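Local coordinates for nitrosopumilus output domain-containing protein (Pyrococcus horikoshii, PDB 2P9X) that is of unknown function but binds zinc ions and forms an all-helical four-subunit assembly built on a Nitrosopumilus output domain, at residues E51-L56 against Y60-L65; T9-L14 against S71-R76. All blocks are in the same frame, centred on the assembly; numbering follows the deposited sequence.

Contact 1: residues E51-L56 against Y60-L65; sequences EAVSKL and YSARLL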
loop_
_atom_site.group_PDB
_atom_site.type_symbol
_atom_site.label_atom_id
_atom_site.label_comp_id
_atom_site.label_asym_id
_atom_site.label_seq_id
_atom_site.Cartn_x
_atom_site.Cartn_y
_atom_site.Cartn_z
ATOM N N GLU A 51 -0.826 -13.071 6.238
ATOM C CA GLU A 51 -0.985 -12.015 7.230
ATOM C C GLU A 51 0.170 -11.020 7.119
ATOM O O GLU A 51 -0.043 -9.811 7.166
ATOM C CB GLU A 51 -1.009 -12.616 8.643
ATOM C CG GLU A 51 -1.048 -11.580 9.759
ATOM C CD GLU A 51 -0.889 -12.191 11.147
ATOM O OE1 GLU A 51 -0.756 -13.431 11.248
ATOM O OE2 GLU A 51 -0.893 -11.427 12.136
ATOM N N ALA A 52 1.387 -11.539 6.963
ATOM C CA ALA A 52 2.574 -10.691 6.858
ATOM C C ALA A 52 2.549 -9.790 5.631
ATOM O O ALA A 52 2.901 -8.621 5.713
ATOM C CB ALA A 52 3.843 -11.549 6.842
ATOM N N VAL A 53 2.156 -10.332 4.481
ATOM C CA VAL A 53 2.097 -9.520 3.275
ATOM C C VAL A 53 1.015 -8.450 3.430
ATOM O O VAL A 53 1.170 -7.323 2.957
ATOM C CB VAL A 53 1.791 -10.387 2.031
ATOM C CG1 VAL A 53 1.745 -9.517 0.783
ATOM C CG2 VAL A 53 2.845 -11.474 1.899
ATOM N N SER A 54 -0.086 -8.803 4.090
ATOM C CA SER A 54 -1.167 -7.850 4.303
ATOM C C SER A 54 -0.664 -6.703 5.181
ATOM O O SER A 54 -1.050 -5.555 4.988
ATOM C CB SER A 54 -2.366 -8.528 4.975
ATOM O OG SER A 54 -3.465 -7.629 5.057
ATOM N N LYS A 55 0.207 -7.011 6.136
ATOM C CA LYS A 55 0.741 -5.961 7.003
ATOM C C LYS A 55 1.691 -5.040 6.241
ATOM O O LYS A 55 1.857 -3.876 6.592
ATOM C CB LYS A 55 1.450 -6.570 8.212
ATOM C CG LYS A 55 0.487 -6.930 9.329
ATOM C CD LYS A 55 1.124 -7.812 10.379
ATOM C CE LYS A 55 0.108 -8.168 11.456
ATOM N NZ LYS A 55 0.673 -9.114 12.456
ATOM N N LEU A 56 2.296 -5.555 5.180
ATOM C CA LEU A 56 3.215 -4.754 4.386
ATOM C C LEU A 56 2.524 -3.781 3.432
ATOM O O LEU A 56 2.814 -2.584 3.436
ATOM C CB LEU A 56 4.141 -5.679 3.585
ATOM C CG LEU A 56 5.137 -5.025 2.623
ATOM C CD1 LEU A 56 6.055 -4.063 3.367
ATOM C CD2 LEU A 56 5.955 -6.122 1.948
ATOM N N TYR A 60 -5.701 -5.743 0.001
ATOM C CA TYR A 60 -5.965 -5.742 -1.432
ATOM C C TYR A 60 -4.716 -6.229 -2.167
ATOM O O TYR A 60 -4.786 -7.098 -3.041
ATOM C CB TYR A 60 -6.350 -4.335 -1.896
ATOM C CG TYR A 60 -7.640 -3.842 -1.273
ATOM C CD1 TYR A 60 -8.857 -4.442 -1.587
ATOM C CD2 TYR A 60 -7.637 -2.815 -0.328
ATOM C CE1 TYR A 60 -10.042 -4.040 -0.975
ATOM C CE2 TYR A 60 -8.820 -2.406 0.294
ATOM C CZ TYR A 60 -10.019 -3.027 -0.037
ATOM O OH TYR A 60 -11.191 -2.651 0.580
ATOM N N SER A 61 -3.564 -5.680 -1.795
ATOM C CA SER A 61 -2.311 -6.080 -2.415
ATOM C C SER A 61 -1.963 -7.528 -2.085
ATOM O O SER A 61 -1.473 -8.262 -2.944
ATOM C CB SER A 61 -1.184 -5.148 -1.960
ATOM O OG SER A 61 0.020 -5.481 -2.633
ATOM N N ALA A 62 -2.223 -7.942 -0.847
ATOM C CA ALA A 62 -1.931 -9.313 -0.429
ATOM C C ALA A 62 -2.770 -10.281 -1.246
ATOM O O ALA A 62 -2.288 -11.335 -1.670
ATOM C CB ALA A 62 -2.227 -9.495 1.061
ATOM N N ARG A 63 -4.031 -9.924 -1.467
ATOM C CA ARG A 63 -4.922 -10.775 -2.251
ATOM C C ARG A 63 -4.417 -10.911 -3.684
ATOM O O ARG A 63 -4.420 -12.008 -4.241
ATOM C CB ARG A 63 -6.345 -10.208 -2.247
ATOM C CG ARG A 63 -7.197 -10.720 -1.090
ATOM C CD ARG A 63 -7.505 -12.202 -1.276
ATOM N NE ARG A 63 -8.383 -12.415 -2.423
ATOM C CZ ARG A 63 -8.338 -13.475 -3.221
ATOM N NH1 ARG A 63 -7.449 -14.441 -3.010
ATOM N NH2 ARG A 63 -9.187 -13.572 -4.231
ATOM N N LEU A 64 -3.987 -9.795 -4.272
ATOM C CA LEU A 64 -3.468 -9.801 -5.636
ATOM C C LEU A 64 -2.258 -10.733 -5.730
ATOM O O LEU A 64 -2.150 -11.517 -6.672
ATOM C CB LEU A 64 -3.092 -8.375 -6.074
ATOM C CG LEU A 64 -4.276 -7.444 -6.386
ATOM C CD1 LEU A 64 -3.796 -6.012 -6.568
ATOM C CD2 LEU A 64 -4.976 -7.924 -7.659
ATOM N N LEU A 65 -1.353 -10.657 -4.755
ATOM C CA LEU A 65 -0.179 -11.527 -4.759
ATOM C C LEU A 65 -0.616 -12.988 -4.645
ATOM O O LEU A 65 -0.083 -13.865 -5.329
ATOM C CB LEU A 65 0.760 -11.176 -3.597
ATOM C CG LEU A 65 1.997 -12.074 -3.483
ATOM C CD1 LEU A 65 2.852 -11.954 -4.741
ATOM C CD2 LEU A 65 2.797 -11.678 -2.249
#

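Contact 2: residues T9-L14 against S71-R76; sequences TKTIIL and SKLKGR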
loop_
_atom_site.group_PDB
_atom_site.type_symbol
_atom_site.label_atom_id
_atom_site.label_comp_id
_atom_site.label_asym_id
_atom_site.label_seq_id
_atom_site.Cartn_x
_atom_site.Cartn_y
_atom_site.Cartn_z
ATOM N N THR A 9 8.252 -22.311 -3.058
ATOM C CA THR A 9 9.132 -21.190 -2.752
ATOM C C THR A 9 9.763 -20.596 -4.001
ATOM O O THR A 9 9.751 -19.381 -4.182
ATOM C CB THR A 9 10.232 -21.609 -1.748
ATOM O OG1 THR A 9 9.610 -22.086 -0.547
ATOM C CG2 THR A 9 11.126 -20.414 -1.396
ATOM N N LYS A 10 10.292 -21.442 -4.878
ATOM C CA LYS A 10 10.913 -20.936 -6.099
ATOM C C LYS A 10 9.898 -20.247 -7.000
ATOM O O LYS A 10 10.190 -19.211 -7.598
ATOM C CB LYS A 10 11.596 -22.066 -6.872
ATOM C CG LYS A 10 12.414 -21.581 -8.063
ATOM C CD LYS A 10 13.503 -20.607 -7.615
ATOM C CE LYS A 10 14.307 -20.072 -8.793
ATOM N NZ LYS A 10 15.735 -20.492 -8.727
ATOM N N THR A 11 8.701 -20.818 -7.103
ATOM C CA THR A 11 7.669 -20.227 -7.946
ATOM C C THR A 11 7.332 -18.831 -7.442
ATOM O O THR A 11 7.161 -17.906 -8.233
ATOM C CB THR A 11 6.391 -21.074 -7.953
ATOM O OG1 THR A 11 6.697 -22.384 -8.436
ATOM C CG2 THR A 11 5.336 -20.444 -8.862
ATOM N N ILE A 12 7.235 -18.680 -6.124
ATOM C CA ILE A 12 6.928 -17.375 -5.553
ATOM C C ILE A 12 8.063 -16.394 -5.826
ATOM O O ILE A 12 7.829 -15.259 -6.235
ATOM C CB ILE A 12 6.696 -17.464 -4.028
ATOM C CG1 ILE A 12 5.432 -18.278 -3.749
ATOM C CG2 ILE A 12 6.552 -16.057 -3.443
ATOM C CD1 ILE A 12 5.105 -18.419 -2.271
ATOM N N ILE A 13 9.294 -16.838 -5.610
ATOM C CA ILE A 13 10.446 -15.985 -5.849
ATOM C C ILE A 13 10.472 -15.491 -7.298
ATOM O O ILE A 13 10.738 -14.316 -7.549
ATOM C CB ILE A 13 11.749 -16.736 -5.507
ATOM C CG1 ILE A 13 11.871 -16.857 -3.983
ATOM C CG2 ILE A 13 12.937 -16.012 -6.097
ATOM C CD1 ILE A 13 12.866 -17.901 -3.527
ATOM N N LEU A 14 10.190 -16.375 -8.250
ATOM C CA LEU A 14 10.186 -15.958 -9.654
ATOM C C LEU A 14 9.057 -14.958 -9.906
ATOM O O LEU A 14 9.216 -14.016 -10.681
ATOM C CB LEU A 14 10.042 -17.170 -10.583
ATOM C CG LEU A 14 11.218 -18.150 -10.586
ATOM C CD1 LEU A 14 10.886 -19.334 -11.476
ATOM C CD2 LEU A 14 12.484 -17.455 -11.069
ATOM N N SER A 71 -1.932 -18.729 -9.637
ATOM C CA SER A 71 -1.907 -18.822 -11.093
ATOM C C SER A 71 -0.570 -19.357 -11.603
ATOM O O SER A 71 -0.531 -20.194 -12.509
ATOM C CB SER A 71 -2.180 -17.447 -11.710
ATOM O OG SER A 71 -3.523 -17.054 -11.500
ATOM N N LYS A 72 0.525 -18.877 -11.021
ATOM C CA LYS A 72 1.853 -19.317 -11.438
ATOM C C LYS A 72 2.130 -20.765 -11.061
ATOM O O LYS A 72 2.809 -21.482 -11.797
ATOM C CB LYS A 72 2.932 -18.425 -10.820
ATOM C CG LYS A 72 3.022 -17.037 -11.420
ATOM C CD LYS A 72 3.270 -17.086 -12.916
ATOM C CE LYS A 72 3.176 -15.693 -13.523
ATOM N NZ LYS A 72 3.824 -15.630 -14.861
ATOM N N LEU A 73 1.622 -21.196 -9.912
ATOM C CA LEU A 73 1.854 -22.571 -9.493
ATOM C C LEU A 73 1.079 -23.554 -10.369
ATOM O O LEU A 73 1.504 -24.669 -10.641
ATOM C CB LEU A 73 1.415 -22.709 -8.035
ATOM C CG LEU A 73 2.052 -23.919 -7.350
ATOM C CD1 LEU A 73 3.582 -23.872 -7.375
ATOM C CD2 LEU A 73 1.651 -24.047 -5.881
ATOM N N LYS A 74 -0.122 -23.112 -10.782
ATOM C CA LYS A 74 -0.908 -23.933 -11.692
ATOM C C LYS A 74 -0.187 -24.119 -13.029
ATOM O O LYS A 74 -0.231 -25.169 -13.658
ATOM C CB LYS A 74 -2.260 -23.249 -11.902
ATOM C CG LYS A 74 -3.233 -23.547 -10.758
ATOM C CD LYS A 74 -4.534 -22.750 -10.868
ATOM C CE LYS A 74 -5.398 -22.874 -9.607
ATOM N NZ LYS A 74 -6.690 -22.225 -9.826
ATOM N N GLY A 75 0.472 -23.033 -13.476
ATOM C CA GLY A 75 1.251 -23.117 -14.705
ATOM C C GLY A 75 2.503 -23.978 -14.519
ATOM O O GLY A 75 3.056 -24.530 -15.462
ATOM N N ARG A 76 2.955 -24.081 -13.274
ATOM C CA ARG A 76 4.137 -24.879 -12.961
ATOM C C ARG A 76 3.816 -26.375 -12.801
ATOM O O ARG A 76 4.592 -27.244 -13.175
ATOM C CB ARG A 76 4.744 -24.344 -11.663
ATOM C CG ARG A 76 6.259 -24.532 -11.600
ATOM C CD ARG A 76 6.668 -25.968 -11.934
ATOM N NE ARG A 76 7.966 -26.291 -11.335
ATOM C CZ ARG A 76 8.332 -27.587 -11.343
ATOM N NH1 ARG A 76 7.540 -28.495 -11.885
ATOM N NH2 ARG A 76 9.502 -27.953 -10.805
#

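Contact 1: residues E51-L56 against Y60-L65
Val53 and Ala62 meet where helix 46-57 turns back against helix 59-76. The CG1 methyl of Val53 does most of the touching: it lies 3.9 Å from the CA of Ala62, and it also reaches the CD2 methyl of Leu65, again at 3.9 Å, the two side chains crossing at about a right angle. What delivers CG1 there is the valine rotamer, with CG1 anti to the backbone N (chi1 -180°). The small Ala62 lets the backbones close in. Its CB sits 3.8 Å from the backbone N of Ser54 and 4.0 Å from the CB of the same serine, and the CA atoms of Ser54 and Ala62 are 5.0 Å apart. The axes of the two short segments approach to 8.0 Å, running at 132° to each other, which makes this a helical hairpin with a very brief turn.

Further out, Lys55 NZ forms a salt bridge with Glu51 OE2 at 2.8 Å, one helical turn back; neither residue touches 60-65. The amine comes from above the carboxylate plane. On helix 46-57, Ala52 and Leu56 pack against helix 23-35. Around residues 60-65, helix 59-76 also meets other copies of the protein: Ser61 OG is hydrogen-bonded to Ser61 OG of the second subunit, and Leu65 packs on Leu64 of that subunit.

No hydrogen bond or salt bridge links the two segments, so the hairpin is closed here by van der Waals fit, and the close approach is consistent with the small side chains of Ala62 and Ser54 where the CA atoms are nearest.

Contact 2: residues T9-L14 against S71-R76
Thr11 reaches across to Lys72, Leu73 and Arg76, dividing its two branches among them. Thr11 CG2, anti to the backbone N, lies against Lys72 CB at 3.7 Å. The hydroxyl branch goes the other way: OG1 lies beside the backbone N (chi1 -59°), where it is hydrogen-bonded to Ile7 O one turn earlier in its own helix. Across the contact Thr11 OG1 meets only carbon, Leu73 CD1 at 3.6 Å and Arg76 CG at 3.8 Å. Leu73 crosses the threonine at about a right angle and also packs on Ile7 and Leu8 of helix 3-19 and on Leu89 and Ile93 of helix 86-97. This is helix-on-helix packing in an all-helical fold, the N-terminal helix 3-19 laid over the end of helix 59-76, with the axes of the two short segments 9.7 Å apart and at 123°. With an alanine here, Lys72 CB would probably lose its methyl partner, Ile7 O its side-chain donor, and a gap would be likely to open toward Arg76 CG. Lys72 touches only with the root of its chain; bent at chi2 (-57°), it carries NZ away to a salt bridge with Glu18 OE1, a glutamate seen to bind zinc in a crystal structure of this protein, though no zinc is bound to it in this chain.

From the N terminus, helix 3-19 supplies the first half of contact 2, and its partner arrives 57 residues later, at the C-terminal end of helix 59-76. Between them the chain runs through helices 23-35, 41-44 and 46-57, so contact 2 closes a long loop. Contact 1 falls entirely within that loop and closes a much shorter one, the turn from 46-57 into 59-76. The two contacts share helix 59-76, which holds helix 46-57 near its start and helix 3-19 near its end. Their centres are about 17 Å apart, on opposite sides of the chain's centre, and they do not touch. Residues 9-14 and 71-76 meet no other subunit of the assembly, whereas contact 1 borders three.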